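Local coordinates for putative methyltransferase (Porphyromonas gingivalis, PDB 3LL7), which probably transfers methyl groups to a substrate not yet identified, at residues S84-K87 with S88-I91. Residues are numbered along the deposited sequence; the frame is centred on the assembly and turned at random. Where two conformers were deposited one is given.
Sequences SSYK and SRFI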
ATOM      1  N   SER A  84      -0.259   4.289  -6.172  1.00 18.39           N
ATOM      2  CA  SER A  84       0.530   4.659  -7.340  1.00 17.60           C
ATOM      3  C   SER A  84       0.624   6.173  -7.385  1.00 16.35           C
ATOM      4  O   SER A  84       1.700   6.694  -7.511  1.00 16.83           O
ATOM      5  CB  SER A  84      -0.061   4.112  -8.634  1.00 17.87           C
ATOM      6  OG  SER A  84      -1.240   4.817  -8.977  1.00 17.24           O
ATOM      7  N   SER A  85      -0.490   6.885  -7.225  1.00 15.74           N
ATOM      8  CA  SER A  85      -0.434   8.365  -7.284  1.00 15.48           C
ATOM      9  C   SER A  85       0.304   9.107  -6.157  1.00 14.31           C
ATOM     10  O   SER A  85       0.799  10.227  -6.372  1.00 15.30           O
ATOM     11  CB  SER A  85      -1.820   8.980  -7.522  1.00 16.38           C
ATOM     12  OG  SER A  85      -2.837   8.371  -6.731  1.00 20.02           O
ATOM     13  N   TYR A  86       0.347   8.530  -4.951  1.00 11.79           N
ATOM     14  CA  TYR A  86       1.156   9.090  -3.852  1.00  9.42           C
ATOM     15  C   TYR A  86       2.631   9.179  -4.226  1.00  8.25           C
ATOM     16  O   TYR A  86       3.324  10.118  -3.854  1.00  7.84           O
ATOM     17  CB  TYR A  86       1.035   8.209  -2.601  1.00  9.12           C
ATOM     18  CG  TYR A  86       1.886   8.659  -1.420  1.00  6.52           C
ATOM     19  CD1 TYR A  86       1.498   9.736  -0.621  1.00  2.00           C
ATOM     20  CD2 TYR A  86       3.077   7.992  -1.098  1.00  4.87           C
ATOM     21  CE1 TYR A  86       2.263  10.146   0.461  1.00  5.28           C
ATOM     22  CE2 TYR A  86       3.836   8.378  -0.012  1.00  2.42           C
ATOM     23  CZ  TYR A  86       3.434   9.466   0.755  1.00  3.27           C
ATOM     24  OH  TYR A  86       4.162   9.850   1.814  1.00  5.06           O
ATOM     25  N   LYS A  87       3.108   8.176  -4.954  1.00  7.97           N
ATOM     26  CA  LYS A  87       4.488   8.150  -5.442  1.00  7.73           C
ATOM     27  C   LYS A  87       4.845   9.381  -6.258  1.00  7.05           C
ATOM     28  O   LYS A  87       6.015   9.784  -6.280  1.00  5.73           O
ATOM     29  CB  LYS A  87       4.738   6.929  -6.332  1.00  8.83           C
ATOM     30  CG  LYS A  87       4.704   5.613  -5.594  1.00 11.50           C
ATOM     31  CD  LYS A  87       4.694   4.473  -6.620  1.00 14.21           C
ATOM     32  CE  LYS A  87       4.441   3.150  -5.922  1.00 14.87           C
ATOM     33  NZ  LYS A  87       3.005   2.952  -5.562  1.00 17.35           N
ATOM     34  N   SER A  88       3.860   9.986  -6.921  1.00  5.97           N
ATOM     35  CA  SER A  88       4.174  11.142  -7.767  1.00  6.64           C
ATOM     36  C   SER A  88       4.769  12.311  -6.950  1.00  6.22           C
ATOM     37  O   SER A  88       5.485  13.145  -7.509  1.00  6.17           O
ATOM     38  CB  SER A  88       2.969  11.593  -8.604  1.00  6.58           C
ATOM     39  OG  SER A  88       2.048  12.288  -7.780  1.00  8.61           O
ATOM     40  N   ARG A  89       4.493  12.345  -5.642  0.50  5.71           N
ATOM     41  CA  ARG A  89       5.047  13.373  -4.757  0.50  6.30           C
ATOM     42  C   ARG A  89       6.574  13.323  -4.614  0.50  6.38           C
ATOM     43  O   ARG A  89       7.179  14.312  -4.198  0.50  6.18           O
ATOM     44  CB  ARG A  89       4.392  13.340  -3.366  0.50  6.01           C
ATOM     45  CG  ARG A  89       4.751  12.123  -2.511  0.50  6.77           C
ATOM     46  CD  ARG A  89       5.958  12.335  -1.611  0.50  7.78           C
ATOM     47  NE  ARG A  89       5.626  13.065  -0.386  0.50  6.42           N
ATOM     48  CZ  ARG A  89       6.535  13.485   0.474  0.50  6.71           C
ATOM     49  NH1 ARG A  89       7.812  13.231   0.237  0.50  7.94           N
ATOM     50  NH2 ARG A  89       6.179  14.142   1.566  0.50  4.04           N
ATOM     51  N   PHE A  90       7.188  12.182  -4.937  1.00  6.34           N
ATOM     52  CA  PHE A  90       8.667  12.054  -4.894  1.00  6.27           C
ATOM     53  C   PHE A  90       9.350  12.633  -6.148  1.00  6.64           C
ATOM     54  O   PHE A  90      10.560  12.846  -6.155  1.00  6.14           O
ATOM     55  CB  PHE A  90       9.114  10.598  -4.734  1.00  7.31           C
ATOM     56  CG  PHE A  90       8.784   9.996  -3.396  1.00  6.87           C
ATOM     57  CD1 PHE A  90       9.709  10.037  -2.351  1.00  9.77           C
ATOM     58  CD2 PHE A  90       7.541   9.410  -3.174  1.00  8.45           C
ATOM     59  CE1 PHE A  90       9.413   9.486  -1.110  1.00 10.34           C
ATOM     60  CE2 PHE A  90       7.231   8.861  -1.932  1.00 10.11           C
ATOM     61  CZ  PHE A  90       8.162   8.905  -0.895  1.00 11.70           C
ATOM     62  N   ILE A  91       8.567  12.929  -7.174  1.00  5.96           N
ATOM     63  CA  ILE A  91       9.134  13.232  -8.487  1.00  7.54           C
ATOM     64  C   ILE A  91       8.935  14.695  -8.877  1.00  8.03           C
ATOM     65  O   ILE A  91       7.806  15.120  -9.112  1.00  9.12           O
ATOM     66  CB  ILE A  91       8.510  12.308  -9.582  1.00  6.52           C
ATOM     67  CG1 ILE A  91       8.500  10.832  -9.142  1.00  8.45           C
ATOM     68  CG2 ILE A  91       9.216  12.504 -10.969  1.00  7.23           C
ATOM     69  CD1 ILE A  91       9.874  10.209  -8.853  1.00  6.74           C
TER
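The carbonyl oxygen of S85 takes two hydrogen bonds from S88. The hydroxyl OG of S88 lies 2.8 Å from S85 O, in the plane of that carbonyl and close to the line of its C=O bond. The amide N of S88 donates to S85 O at 3.1 Å and comes from above the plane. The chi1 of S88, 76°, puts OG between its own backbone N and carbonyl carbon and folds it back over the preceding turn.

The next two bonds keep the same i to i+3 spacing. R89 N donates to Y86 O at 3.1 Å, and F90 N donates to K87 O at 3.0 Å with an N-H...O angle of 160°. K87 O also lies at the edge of the F90 ring, in its plane, with CD2 of F90 3.5 Å away.

Y86 and R89 run side by side. In the conformer described, one of two for R89, CG of R89 stands over the centre of the Y86 ring, 4.3 Å above its plane. CE2 of Y86 meets CE2 of F90 at 3.9 Å. Y86 OH is hydrogen-bonded to H229, and the F90 ring packs edge-to-face with that histidine. K87 NZ forms a salt bridge with E239.

Successive i to i+3 bonds, as in 3-10 turns, hold the chain as it passes from helix 81-86 toward strand 96-99. The aromatic side chains tie this turn to strand 225-233. The in-plane hydroxyl bond probably holds the S88 side chain against the turn, so that S85 O is satisfied from two directions.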